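PDB 6ZDQ: telomerase reverse transcriptase from Candida albicans SC5314, which probably elongates chromosome ends as a reverse transcriptase, adding telomeric DNA repeats copied from a template within the enzyme's RNA component. Local coordinates for residues A[366-371]-A[416-421]; A[329-334]-A[498-503]; A[63-68]-A[200-205]; A[572-577]-A[628-633]. All blocks are in the same frame, centred on the assembly; numbering follows the deposited sequence.

Contact 1 (A[366-371]-A[416-421]); sequences SYYVRY and TIALQK
The Tyr368 ring has the backbone O of Ser366 over one face, 3.1 Å above the plane and offset toward the rim. Its CE1 also touches Ala418, approaching CB at 3.8 Å. The Tyr367 ring meets the backbone O of Leu419 at its edge, in plane. Both rings have CG anti to the carbonyl carbon, yet they lie on opposite faces of the sheet.

Backbone pairing holds the two strands. Tyr367 and Leu419 form a hydrogen-bonded pair. In it Leu419 N reaches Tyr367 O at 3.0 Å, nearly along the C=O axis, while the return bond from Tyr367 N is weak. Val369 and Ile417 form the second such pair. Val369 N to Ile417 O is 2.9 Å and Ile417 N to Val369 O is 2.8 Å, both nearly straight. Tyr368 and Ala418 make the non-hydrogen-bonded pair between them.

Val369 and Ile417 lie side by side, with Val369 CG1 3.7 Å from Ile417 CB. Where the connection leaves and returns, Arg370 CD lies 3.6 Å from Thr416 CG2. The face bearing Tyr367, Val369, Ile417 and Leu419 packs on helix 263-296, where Pro281 meets both Val369 and Leu419.

This is a two-stranded antiparallel ribbon closed by a long connection without regular structure, part of it not modelled. Its place is consistent with the insertion in the fingers domain of telomerases, between motifs A and B'.

Contact 2 (A[329-334]-A[498-503]); sequences PKLFIL and LLVTPD
Backbone hydrogen bonds join strand 332-334 to strand 498-501 in antiparallel fashion. Phe332 N gives a fairly straight hydrogen bond to Thr501 O at 2.8 Å, although the donor sits above the carbonyl plane. The return bond from Thr501 N to Phe332 O is weak. In the next hydrogen-bonded pair, Leu334 N meets Leu499 O at 2.8 Å in the carbonyl plane, and Leu499 N meets Leu334 O at 2.9 Å from above it, both bent. Ile333 CA adds a CA-H...O contact to Leu499 O.

Apolar packing fills one face. Leu331 crosses Val500 obliquely, CD1 against CG1 at 3.6 Å. Ile333 lies alongside two side chains: its CG2 is 3.7 Å from Leu498 CD1, and its CG1 touches Val500 CG2. Leu334 and Leu499 meet through their CB atoms on the other face, against helix 504-514. Pro329 CG and Pro502 CB sit side by side at 4.0 Å.

The Phe332 ring turns its edge to the Thr501 and Pro502 carbonyl oxygens. Thr501 OG1 accepts from Asp503 N, an ST turn, and is also bonded to Asp487 O. Asp503 OD1 caps Asn505 N.

The strands belong to motifs A and C of the reverse transcriptase palm. Backbone bonds fix their register, and apolar packing supplies most of the side-chain contact. No charged side chain pairs across them, so this join is probably insensitive to ionisation.

Contact 3 (A[63-68]-A[200-205]); sequences SKCNFA and KELYES
Cys65 points from its loop toward the 200-205 part of helix 196-214. Its CB lies 3.3 Å from Glu201 OE1, at the end of an acidic side chain that is extended beyond CG. SG stands anti to the backbone N (chi1 -175°), which carries it on to the helix surface. There it touches Leu202 CD2 at 3.7 Å and Leu202 CG at 3.8 Å. Glu201 CB is also 3.8 Å from SG. The sulfur thus sits between the base of Glu201 and the branched end of Leu202. It also lies over one face of the Phe67 ring, 3.6 Å above the plane and offset toward the rim.

Phe67 makes the second part of the contact. Its CG is anti to the carbonyl carbon, and the ring swings back toward the helix although CB starts off across it. CE1 reaches Ser205 CB at 3.5 Å, one helical turn after Glu201. The backbone O of Glu201 lies at the ring edge. This same oxygen accepts Ser205 N within the helix. Leu202 CD2 also meets the backbone O of Asn66, at 3.6 Å. The contact is therefore plain loop-on-helix packing at the surface, and the two segments share no hydrogen bond.

The loop 63-68 runs between helices 52-59 and 77-91 and lies on the outside of helix 196-214 of the RNA-binding domain. Ser63 N bonds to Tyr197 OH of that helix, and Asn66 N to Asn73 OD1. Leu202 also packs on Val70 and Asn73. Beyond the helix, Tyr203 OH bonds to Ile232 O of strand 229-236, so the helix lies between loop and sheet.

Contact 4 (A[572-577]-A[628-633]); sequences RTFKTL and KYDTFH. With nucleotides of chain B.
Two hydrogen bonds cross this contact. Tyr629 OH donates to Arg572 O at 2.9 Å, in the carbonyl plane and on a lone pair. Phe574 N donates to Asp630 OD2 at 3.0 Å, almost straight. The carboxylate thereby takes a backbone N-H from the first turn of helix 574-588, where the helix start might favour a negative charge.

Flat groups pack beside these bonds. The Arg572 guanidinium lies nearly parallel to the Tyr629 ring, planes 6° apart, with CE2 over one face, offset toward the rim. Its NH2 also forms a salt bridge with Asp126. Phe632 turns its edge to the face of Phe574 in a T-shaped pair, centroids 5.4 Å apart and planes at 64°. Phe632 CB makes a CH-pi contact over the same ring, 4.2 Å from its centroid. Asp630 slides past the Phe574 ring in the opposite direction, its CB 3.6 Å from CE2.

RNA of chain B binds on one side. His633 NE2 donates to O3' of C37 at 2.7 Å and is also hydrogen-bonded to its O2'. Lys575, extended beyond CG, brings NZ to OP2 of G38. Thr573 CG2 packs on O3' of U36. Most groups reached are sugar and phosphate, but Tyr629 O also bonds a guanine N2 of the RNA.

Segment 628-633 links helices 602-626 and 634-656 in the C-terminal part of the protein. Phe574 packs on Ile626 and Phe632 on Phe619, both of helix 602-626. Arg572 and Tyr629 reach helix 124-127 of the RNA-binding domain, so the RNA lies where these two parts meet.

How the contacts relate
Contacts 1 and 2 are both antiparallel strand pairs, but they differ in place. Contact 2 is partly buried inside a four-stranded sheet and is rich in leucine, valine and isoleucine. Contact 1 is a two-stranded ribbon at the surface with tyrosines and an arginine. It is nested along the chain within the loop that contact 2 closes. Contact 3, also at the surface, lays a loop on a helix by van der Waals packing. Contact 4 is the buried one and the only one of the four to touch RNA. There charge, rings and a helix start work together. No two contacts touch, and contacts 3 and 4 lie on opposite sides of the chain's centre.

Contact 1 (A[366-371]-A[416-421])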
# COMPACT_ATOMS: atom_id res chain seq x y z
N SER A 366 -28.74 -16.30 12.59
CA SER A 366 -28.79 -16.33 11.13
C SER A 366 -28.69 -14.93 10.53
O SER A 366 -29.61 -14.43 9.88
CB SER A 366 -30.05 -17.06 10.64
OG SER A 366 -30.09 -17.10 9.22
N TYR A 367 -27.55 -14.29 10.77
CA TYR A 367 -27.29 -12.98 10.18
C TYR A 367 -27.21 -13.09 8.66
O TYR A 367 -26.66 -14.05 8.11
CB TYR A 367 -25.99 -12.39 10.73
CG TYR A 367 -26.00 -12.18 12.23
CD1 TYR A 367 -25.61 -13.20 13.10
CD2 TYR A 367 -26.40 -10.97 12.79
CE1 TYR A 367 -25.62 -13.02 14.47
CE2 TYR A 367 -26.41 -10.78 14.16
CZ TYR A 367 -26.02 -11.81 14.99
OH TYR A 367 -26.03 -11.62 16.36
N TYR A 368 -27.77 -12.09 7.97
CA TYR A 368 -27.81 -12.06 6.51
C TYR A 368 -26.90 -10.95 6.01
O TYR A 368 -27.02 -9.80 6.43
CB TYR A 368 -29.24 -11.85 6.00
CG TYR A 368 -30.19 -12.96 6.41
CD1 TYR A 368 -30.23 -14.16 5.71
CD2 TYR A 368 -31.04 -12.80 7.50
CE1 TYR A 368 -31.09 -15.17 6.08
CE2 TYR A 368 -31.91 -13.81 7.87
CZ TYR A 368 -31.93 -14.99 7.16
OH TYR A 368 -32.79 -16.00 7.53
N VAL A 369 -25.99 -11.30 5.10
CA VAL A 369 -25.02 -10.37 4.54
C VAL A 369 -25.09 -10.44 3.02
O VAL A 369 -25.28 -11.52 2.45
CB VAL A 369 -23.60 -10.67 5.05
CG1 VAL A 369 -23.25 -12.13 4.80
CG2 VAL A 369 -22.57 -9.74 4.42
N ARG A 370 -24.95 -9.28 2.38
CA ARG A 370 -24.93 -9.19 0.92
C ARG A 370 -24.06 -7.98 0.58
O ARG A 370 -24.52 -6.84 0.67
CB ARG A 370 -26.34 -9.05 0.36
CG ARG A 370 -26.41 -8.84 -1.14
CD ARG A 370 -27.81 -8.41 -1.54
NE ARG A 370 -28.23 -7.22 -0.78
CZ ARG A 370 -29.45 -6.70 -0.82
NH1 ARG A 370 -30.39 -7.25 -1.57
NH2 ARG A 370 -29.73 -5.62 -0.10
N TYR A 371 -22.81 -8.24 0.20
CA TYR A 371 -21.82 -7.18 0.13
C TYR A 371 -22.06 -6.26 -1.06
O TYR A 371 -22.41 -6.71 -2.16
CB TYR A 371 -20.41 -7.77 0.05
CG TYR A 371 -19.33 -6.71 -0.02
CD1 TYR A 371 -18.88 -6.08 1.13
CD2 TYR A 371 -18.77 -6.35 -1.24
CE1 TYR A 371 -17.90 -5.11 1.07
CE2 TYR A 371 -17.78 -5.38 -1.30
CZ TYR A 371 -17.35 -4.76 -0.15
OH TYR A 371 -16.37 -3.80 -0.21
N THR A 416 -27.15 -13.34 -1.34
CA THR A 416 -27.19 -13.12 0.10
C THR A 416 -26.69 -14.36 0.83
O THR A 416 -27.13 -15.48 0.54
CB THR A 416 -28.61 -12.78 0.55
OG1 THR A 416 -29.48 -13.87 0.24
CG2 THR A 416 -29.11 -11.53 -0.17
N ILE A 417 -25.78 -14.16 1.78
CA ILE A 417 -25.18 -15.24 2.55
C ILE A 417 -25.79 -15.24 3.95
O ILE A 417 -25.93 -14.18 4.57
CB ILE A 417 -23.65 -15.08 2.63
CG1 ILE A 417 -23.04 -15.07 1.22
CG2 ILE A 417 -23.03 -16.20 3.46
CD1 ILE A 417 -23.23 -16.36 0.45
N ALA A 418 -26.16 -16.42 4.43
CA ALA A 418 -26.72 -16.60 5.76
C ALA A 418 -25.70 -17.32 6.64
O ALA A 418 -25.37 -18.48 6.40
CB ALA A 418 -28.03 -17.39 5.70
N LEU A 419 -25.19 -16.61 7.65
CA LEU A 419 -24.23 -17.17 8.60
C LEU A 419 -24.82 -17.11 10.00
O LEU A 419 -25.28 -16.05 10.44
CB LEU A 419 -22.90 -16.41 8.55
CG LEU A 419 -22.13 -16.45 7.23
CD1 LEU A 419 -20.83 -15.67 7.36
CD2 LEU A 419 -21.85 -17.88 6.81
N GLN A 420 -24.81 -18.24 10.69
CA GLN A 420 -25.32 -18.32 12.06
C GLN A 420 -24.22 -18.00 13.06
O GLN A 420 -23.02 -18.02 12.75
CB GLN A 420 -25.90 -19.71 12.34
CG GLN A 420 -27.34 -19.88 11.88
CD GLN A 420 -28.02 -21.07 12.53
OE1 GLN A 420 -27.38 -21.87 13.21
NE2 GLN A 420 -29.33 -21.18 12.34
N LYS A 421 -24.64 -17.68 14.29
CA LYS A 421 -23.70 -17.30 15.34
C LYS A 421 -22.67 -18.40 15.60
O LYS A 421 -21.48 -18.11 15.78
CB LYS A 421 -24.46 -16.97 16.62
CG LYS A 421 -23.59 -16.88 17.86
CD LYS A 421 -24.44 -16.78 19.12
CE LYS A 421 -23.58 -16.84 20.37
NZ LYS A 421 -24.40 -16.76 21.61

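Contact 2 (A[329-334]-A[498-503])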
# COMPACT_ATOMS: atom_id res chain seq x y z
N PRO A 329 -6.24 26.73 27.27
CA PRO A 329 -5.40 26.72 28.47
C PRO A 329 -4.23 25.75 28.29
O PRO A 329 -4.04 25.14 27.24
CB PRO A 329 -6.36 26.25 29.56
CG PRO A 329 -7.35 25.40 28.83
CD PRO A 329 -7.52 26.02 27.47
N LYS A 330 -3.44 25.61 29.35
CA LYS A 330 -2.26 24.75 29.32
C LYS A 330 -2.71 23.29 29.35
O LYS A 330 -3.26 22.82 30.35
CB LYS A 330 -1.33 25.06 30.49
CG LYS A 330 0.11 24.65 30.24
CD LYS A 330 1.00 24.94 31.44
CE LYS A 330 2.46 24.83 31.05
NZ LYS A 330 2.75 23.56 30.32
N LEU A 331 -2.46 22.57 28.26
CA LEU A 331 -2.94 21.21 28.08
C LEU A 331 -1.87 20.20 28.48
O LEU A 331 -0.69 20.37 28.17
CB LEU A 331 -3.34 20.98 26.62
CG LEU A 331 -4.40 21.95 26.09
CD1 LEU A 331 -4.58 21.81 24.59
CD2 LEU A 331 -5.71 21.74 26.82
N PHE A 332 -2.30 19.15 29.19
CA PHE A 332 -1.43 18.03 29.53
C PHE A 332 -1.61 16.94 28.49
O PHE A 332 -2.65 16.28 28.44
CB PHE A 332 -1.74 17.51 30.93
CG PHE A 332 -1.57 18.53 32.02
CD1 PHE A 332 -0.32 18.82 32.53
CD2 PHE A 332 -2.67 19.20 32.54
CE1 PHE A 332 -0.16 19.76 33.54
CE2 PHE A 332 -2.52 20.14 33.55
CZ PHE A 332 -1.26 20.42 34.05
N ILE A 333 -0.59 16.75 27.65
CA ILE A 333 -0.67 15.80 26.54
C ILE A 333 0.06 14.52 26.91
O ILE A 333 1.04 14.53 27.66
CB ILE A 333 -0.10 16.42 25.24
CG1 ILE A 333 -0.78 17.76 24.93
CG2 ILE A 333 -0.31 15.49 24.06
CD1 ILE A 333 0.02 18.97 25.35
N LEU A 334 -0.43 13.40 26.37
CA LEU A 334 0.15 12.08 26.67
C LEU A 334 0.08 11.24 25.40
O LEU A 334 -1.00 10.78 25.02
CB LEU A 334 -0.58 11.41 27.83
CG LEU A 334 0.09 11.56 29.19
CD1 LEU A 334 -0.69 10.81 30.24
CD2 LEU A 334 1.51 11.06 29.15
N LEU A 498 -3.39 8.94 22.33
CA LEU A 498 -3.18 10.36 22.60
C LEU A 498 -4.21 10.83 23.62
O LEU A 498 -5.38 10.46 23.54
CB LEU A 498 -3.28 11.20 21.32
CG LEU A 498 -2.89 12.67 21.44
CD1 LEU A 498 -1.41 12.81 21.76
CD2 LEU A 498 -3.24 13.42 20.16
N LEU A 499 -3.76 11.65 24.57
CA LEU A 499 -4.65 12.22 25.57
C LEU A 499 -4.31 13.69 25.75
O LEU A 499 -3.15 14.03 25.98
CB LEU A 499 -4.53 11.48 26.91
CG LEU A 499 -5.40 11.98 28.06
CD1 LEU A 499 -5.95 10.81 28.86
CD2 LEU A 499 -4.63 12.92 28.98
N VAL A 500 -5.32 14.55 25.64
CA VAL A 500 -5.16 15.98 25.83
C VAL A 500 -6.24 16.44 26.81
O VAL A 500 -7.43 16.23 26.55
CB VAL A 500 -5.26 16.77 24.51
CG1 VAL A 500 -5.09 18.25 24.77
CG2 VAL A 500 -4.22 16.27 23.52
N THR A 501 -5.83 17.07 27.91
CA THR A 501 -6.79 17.58 28.87
C THR A 501 -6.13 18.66 29.72
O THR A 501 -4.94 18.54 30.04
CB THR A 501 -7.34 16.47 29.77
OG1 THR A 501 -8.27 17.03 30.71
CG2 THR A 501 -6.22 15.76 30.53
N PRO A 502 -6.86 19.72 30.09
CA PRO A 502 -6.30 20.68 31.05
C PRO A 502 -6.36 20.20 32.49
O PRO A 502 -5.68 20.78 33.35
CB PRO A 502 -7.19 21.92 30.86
CG PRO A 502 -8.50 21.36 30.41
CD PRO A 502 -8.17 20.14 29.58
N ASP A 503 -7.13 19.16 32.79
CA ASP A 503 -7.24 18.63 34.14
C ASP A 503 -5.99 17.82 34.47
O ASP A 503 -5.66 16.87 33.76
CB ASP A 503 -8.49 17.77 34.27
CG ASP A 503 -8.90 17.53 35.72
OD1 ASP A 503 -8.04 17.64 36.62
OD2 ASP A 503 -10.08 17.22 35.96

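Contact 3 (A[63-68]-A[200-205])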
# COMPACT_ATOMS: atom_id res chain seq x y z
N SER A 63 30.03 -8.87 1.38
CA SER A 63 30.24 -8.28 2.70
C SER A 63 29.64 -9.18 3.76
O SER A 63 28.78 -10.03 3.48
CB SER A 63 29.64 -6.87 2.79
OG SER A 63 30.16 -6.02 1.78
N LYS A 64 30.09 -8.99 5.00
CA LYS A 64 29.56 -9.75 6.11
C LYS A 64 28.14 -9.29 6.45
O LYS A 64 27.80 -8.11 6.30
CB LYS A 64 30.46 -9.62 7.34
CG LYS A 64 30.46 -8.24 7.98
CD LYS A 64 31.09 -8.27 9.36
CE LYS A 64 30.93 -6.94 10.08
NZ LYS A 64 31.44 -6.99 11.48
N CYS A 65 27.31 -10.23 6.87
CA CYS A 65 25.92 -9.94 7.18
C CYS A 65 25.83 -9.05 8.41
O CYS A 65 26.22 -9.45 9.51
CB CYS A 65 25.15 -11.24 7.40
SG CYS A 65 23.37 -11.02 7.66
N ASN A 66 25.33 -7.83 8.23
CA ASN A 66 25.12 -6.91 9.34
C ASN A 66 23.85 -7.31 10.09
O ASN A 66 22.77 -7.42 9.50
CB ASN A 66 25.00 -5.47 8.83
CG ASN A 66 25.06 -4.45 9.95
OD1 ASN A 66 24.75 -4.74 11.10
ND2 ASN A 66 25.45 -3.22 9.60
N PHE A 67 23.98 -7.52 11.40
CA PHE A 67 22.85 -7.86 12.24
C PHE A 67 22.42 -6.73 13.16
O PHE A 67 21.32 -6.80 13.73
CB PHE A 67 23.15 -9.10 13.09
CG PHE A 67 23.22 -10.38 12.30
CD1 PHE A 67 22.06 -11.05 11.95
CD2 PHE A 67 24.43 -10.91 11.91
CE1 PHE A 67 22.11 -12.22 11.22
CE2 PHE A 67 24.49 -12.09 11.18
CZ PHE A 67 23.32 -12.74 10.83
N ALA A 68 23.24 -5.69 13.32
CA ALA A 68 22.83 -4.54 14.14
C ALA A 68 21.76 -3.73 13.42
O ALA A 68 20.64 -3.57 13.93
CB ALA A 68 24.04 -3.67 14.47
N LYS A 200 19.12 -14.82 3.29
CA LYS A 200 18.92 -16.11 3.96
C LYS A 200 19.48 -16.09 5.38
O LYS A 200 18.90 -16.72 6.28
CB LYS A 200 19.55 -17.23 3.14
CG LYS A 200 18.82 -17.53 1.84
CD LYS A 200 19.52 -18.62 1.05
CE LYS A 200 18.73 -19.00 -0.19
NZ LYS A 200 18.48 -17.83 -1.08
N GLU A 201 20.59 -15.39 5.60
CA GLU A 201 21.12 -15.25 6.95
C GLU A 201 20.21 -14.40 7.82
O GLU A 201 19.93 -14.74 8.97
CB GLU A 201 22.54 -14.66 6.91
CG GLU A 201 23.63 -15.66 6.55
CD GLU A 201 25.02 -15.06 6.63
OE1 GLU A 201 25.31 -14.12 5.86
OE2 GLU A 201 25.82 -15.52 7.47
N LEU A 202 19.74 -13.27 7.28
CA LEU A 202 18.82 -12.41 8.03
C LEU A 202 17.51 -13.12 8.32
O LEU A 202 16.98 -13.04 9.43
CB LEU A 202 18.57 -11.12 7.25
CG LEU A 202 19.74 -10.14 7.15
CD1 LEU A 202 19.43 -9.03 6.17
CD2 LEU A 202 20.07 -9.57 8.52
N TYR A 203 16.96 -13.82 7.32
CA TYR A 203 15.70 -14.54 7.50
C TYR A 203 15.83 -15.61 8.58
O TYR A 203 15.03 -15.67 9.51
CB TYR A 203 15.26 -15.16 6.17
CG TYR A 203 13.91 -15.84 6.21
CD1 TYR A 203 12.75 -15.12 5.94
CD2 TYR A 203 13.79 -17.19 6.49
CE1 TYR A 203 11.51 -15.73 5.97
CE2 TYR A 203 12.56 -17.81 6.52
CZ TYR A 203 11.42 -17.08 6.26
OH TYR A 203 10.19 -17.70 6.28
N GLU A 204 16.85 -16.47 8.47
CA GLU A 204 17.04 -17.53 9.45
C GLU A 204 17.24 -16.97 10.85
O GLU A 204 16.67 -17.49 11.82
CB GLU A 204 18.24 -18.40 9.04
CG GLU A 204 18.69 -19.41 10.09
CD GLU A 204 17.74 -20.59 10.24
OE1 GLU A 204 17.86 -21.32 11.24
OE2 GLU A 204 16.89 -20.79 9.34
N SER A 205 18.04 -15.91 10.98
CA SER A 205 18.29 -15.32 12.29
C SER A 205 17.01 -14.75 12.90
O SER A 205 16.67 -15.06 14.05
CB SER A 205 19.36 -14.23 12.17
OG SER A 205 19.52 -13.53 13.40

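Contact 4 (A[572-577]-A[628-633])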
# COMPACT_ATOMS: atom_id res chain seq x y z
N ARG A 572 -1.53 7.70 -18.08
CA ARG A 572 -0.80 8.08 -19.28
C ARG A 572 -1.60 9.01 -20.19
O ARG A 572 -1.14 9.33 -21.29
CB ARG A 572 -0.36 6.84 -20.06
CG ARG A 572 -1.48 5.87 -20.37
CD ARG A 572 -0.94 4.57 -20.93
NE ARG A 572 -0.02 4.80 -22.04
CZ ARG A 572 -0.39 4.92 -23.31
NH1 ARG A 572 -1.67 4.83 -23.64
NH2 ARG A 572 0.52 5.13 -24.25
N THR A 573 -2.78 9.46 -19.76
CA THR A 573 -3.61 10.37 -20.54
C THR A 573 -3.96 11.57 -19.68
O THR A 573 -4.03 11.48 -18.45
CB THR A 573 -4.90 9.69 -21.03
OG1 THR A 573 -5.73 9.37 -19.90
CG2 THR A 573 -4.59 8.43 -21.81
N PHE A 574 -4.15 12.72 -20.34
CA PHE A 574 -4.50 13.94 -19.62
C PHE A 574 -5.81 13.77 -18.85
O PHE A 574 -5.96 14.29 -17.74
CB PHE A 574 -4.60 15.12 -20.58
CG PHE A 574 -3.27 15.58 -21.11
CD1 PHE A 574 -2.41 16.32 -20.31
CD2 PHE A 574 -2.88 15.29 -22.41
CE1 PHE A 574 -1.19 16.75 -20.80
CE2 PHE A 574 -1.67 15.72 -22.90
CZ PHE A 574 -0.82 16.45 -22.09
N LYS A 575 -6.78 13.06 -19.44
CA LYS A 575 -8.05 12.85 -18.76
C LYS A 575 -7.87 12.09 -17.45
O LYS A 575 -8.36 12.52 -16.40
CB LYS A 575 -9.02 12.10 -19.69
CG LYS A 575 -9.50 12.92 -20.88
CD LYS A 575 -10.48 12.13 -21.72
CE LYS A 575 -11.02 12.97 -22.86
NZ LYS A 575 -11.92 12.19 -23.76
N THR A 576 -7.16 10.96 -17.50
CA THR A 576 -6.96 10.18 -16.29
C THR A 576 -6.03 10.88 -15.30
O THR A 576 -6.18 10.71 -14.09
CB THR A 576 -6.40 8.80 -16.64
OG1 THR A 576 -5.21 8.94 -17.42
CG2 THR A 576 -7.43 8.00 -17.43
N LEU A 577 -5.07 11.67 -15.80
CA LEU A 577 -4.17 12.40 -14.91
C LEU A 577 -4.92 13.44 -14.09
O LEU A 577 -4.80 13.47 -12.86
CB LEU A 577 -3.05 13.05 -15.72
CG LEU A 577 -2.12 13.98 -14.93
CD1 LEU A 577 -1.48 13.26 -13.75
CD2 LEU A 577 -1.06 14.58 -15.85
N LYS A 628 3.61 14.18 -25.85
CA LYS A 628 4.18 13.71 -27.10
C LYS A 628 3.18 12.91 -27.93
O LYS A 628 3.24 12.95 -29.16
CB LYS A 628 5.43 12.86 -26.83
CG LYS A 628 6.58 13.63 -26.19
CD LYS A 628 7.77 12.72 -25.94
CE LYS A 628 8.93 13.49 -25.33
NZ LYS A 628 10.11 12.61 -25.08
N TYR A 629 2.26 12.20 -27.28
CA TYR A 629 1.28 11.39 -27.99
C TYR A 629 -0.17 11.78 -27.74
O TYR A 629 -1.02 11.48 -28.58
CB TYR A 629 1.46 9.90 -27.65
CG TYR A 629 1.49 9.60 -26.17
CD1 TYR A 629 2.68 9.65 -25.46
CD2 TYR A 629 0.33 9.25 -25.49
CE1 TYR A 629 2.72 9.37 -24.11
CE2 TYR A 629 0.36 8.97 -24.13
CZ TYR A 629 1.56 9.03 -23.45
OH TYR A 629 1.60 8.76 -22.10
N ASP A 630 -0.46 12.44 -26.62
CA ASP A 630 -1.82 12.84 -26.31
C ASP A 630 -2.08 14.27 -26.80
O ASP A 630 -1.18 14.97 -27.25
CB ASP A 630 -2.08 12.73 -24.80
CG ASP A 630 -3.55 12.64 -24.46
OD1 ASP A 630 -4.39 12.79 -25.37
OD2 ASP A 630 -3.87 12.42 -23.27
N THR A 631 -3.34 14.69 -26.70
CA THR A 631 -3.76 16.03 -27.12
C THR A 631 -4.26 16.79 -25.91
O THR A 631 -5.24 16.38 -25.27
CB THR A 631 -4.84 15.95 -28.20
OG1 THR A 631 -4.36 15.20 -29.32
CG2 THR A 631 -5.23 17.35 -28.65
N PHE A 632 -3.59 17.90 -25.59
CA PHE A 632 -3.96 18.71 -24.44
C PHE A 632 -5.08 19.67 -24.79
O PHE A 632 -5.06 20.33 -25.84
CB PHE A 632 -2.74 19.49 -23.94
CG PHE A 632 -3.03 20.40 -22.78
CD1 PHE A 632 -3.26 19.89 -21.51
CD2 PHE A 632 -3.05 21.78 -22.95
CE1 PHE A 632 -3.53 20.73 -20.44
CE2 PHE A 632 -3.31 22.62 -21.88
CZ PHE A 632 -3.55 22.09 -20.63
N HIS A 633 -6.08 19.75 -23.91
CA HIS A 633 -7.21 20.65 -24.06
C HIS A 633 -7.18 21.65 -22.91
O HIS A 633 -7.46 21.28 -21.76
CB HIS A 633 -8.53 19.88 -24.09
CG HIS A 633 -8.64 18.93 -25.25
ND1 HIS A 633 -8.73 19.36 -26.56
CD2 HIS A 633 -8.69 17.58 -25.29
CE1 HIS A 633 -8.82 18.31 -27.36
NE2 HIS A 633 -8.79 17.22 -26.61
P C B 37 -7.64 10.21 -24.51
OP1 C B 37 -7.85 10.36 -23.04
OP2 C B 37 -8.59 9.39 -25.30
O5' C B 37 -7.57 11.66 -25.15
C5' C B 37 -8.73 12.26 -25.72
C4' C B 37 -8.37 13.18 -26.85
O4' C B 37 -7.65 12.45 -27.88
C3' C B 37 -9.56 13.77 -27.59
O3' C B 37 -10.10 14.89 -26.92
C2' C B 37 -8.98 14.09 -28.96
O2' C B 37 -8.24 15.31 -28.92
C1' C B 37 -8.00 12.93 -29.16
N1 C B 37 -8.58 11.82 -29.94
C2 C B 37 -8.86 11.98 -31.30
O2 C B 37 -8.66 13.08 -31.85
N3 C B 37 -9.37 10.94 -32.00
C4 C B 37 -9.59 9.77 -31.40
N4 C B 37 -10.09 8.77 -32.13
C5 C B 37 -9.30 9.57 -30.02
C6 C B 37 -8.80 10.61 -29.34
P U B 36 -5.68 4.45 -25.34
OP1 U B 36 -5.91 4.29 -23.89
OP2 U B 36 -6.61 3.81 -26.31
O5' U B 36 -5.63 6.00 -25.68
C5' U B 36 -4.64 6.84 -25.10
C4' U B 36 -4.55 8.16 -25.81
O4' U B 36 -4.14 7.96 -27.19
C3' U B 36 -5.85 8.94 -25.93
O3' U B 36 -6.16 9.64 -24.74
C2' U B 36 -5.60 9.84 -27.13
O2' U B 36 -4.82 10.97 -26.76
C1' U B 36 -4.73 8.94 -28.02
N1 U B 36 -5.52 8.26 -29.07
C2 U B 36 -5.73 8.95 -30.25
O2 U B 36 -5.31 10.08 -30.43
N3 U B 36 -6.46 8.27 -31.20
C4 U B 36 -6.98 7.00 -31.09
O4 U B 36 -7.61 6.53 -32.03
C5 U B 36 -6.71 6.35 -29.85
C6 U B 36 -6.00 6.98 -28.90
P G B 38 -11.61 14.84 -26.40
OP1 G B 38 -11.84 16.02 -25.53
OP2 G B 38 -11.86 13.47 -25.88
O5' G B 38 -12.46 15.00 -27.74
C5' G B 38 -12.16 16.03 -28.68
C4' G B 38 -12.63 15.66 -30.06
O4' G B 38 -11.81 14.60 -30.60
C3' G B 38 -14.04 15.10 -30.15
O3' G B 38 -15.05 16.10 -30.10
C2' G B 38 -14.00 14.32 -31.46
O2' G B 38 -14.07 15.20 -32.57
C1' G B 38 -12.59 13.73 -31.40
N9 G B 38 -12.59 12.39 -30.78
C8 G B 38 -12.34 12.09 -29.46
N7 G B 38 -12.42 10.81 -29.21
C5 G B 38 -12.74 10.24 -30.43
C6 G B 38 -12.95 8.88 -30.78
O6 G B 38 -12.89 7.88 -30.05
N1 G B 38 -13.25 8.74 -32.13
C2 G B 38 -13.34 9.77 -33.03
N2 G B 38 -13.65 9.43 -34.29
N3 G B 38 -13.15 11.04 -32.71
C4 G B 38 -12.85 11.20 -31.41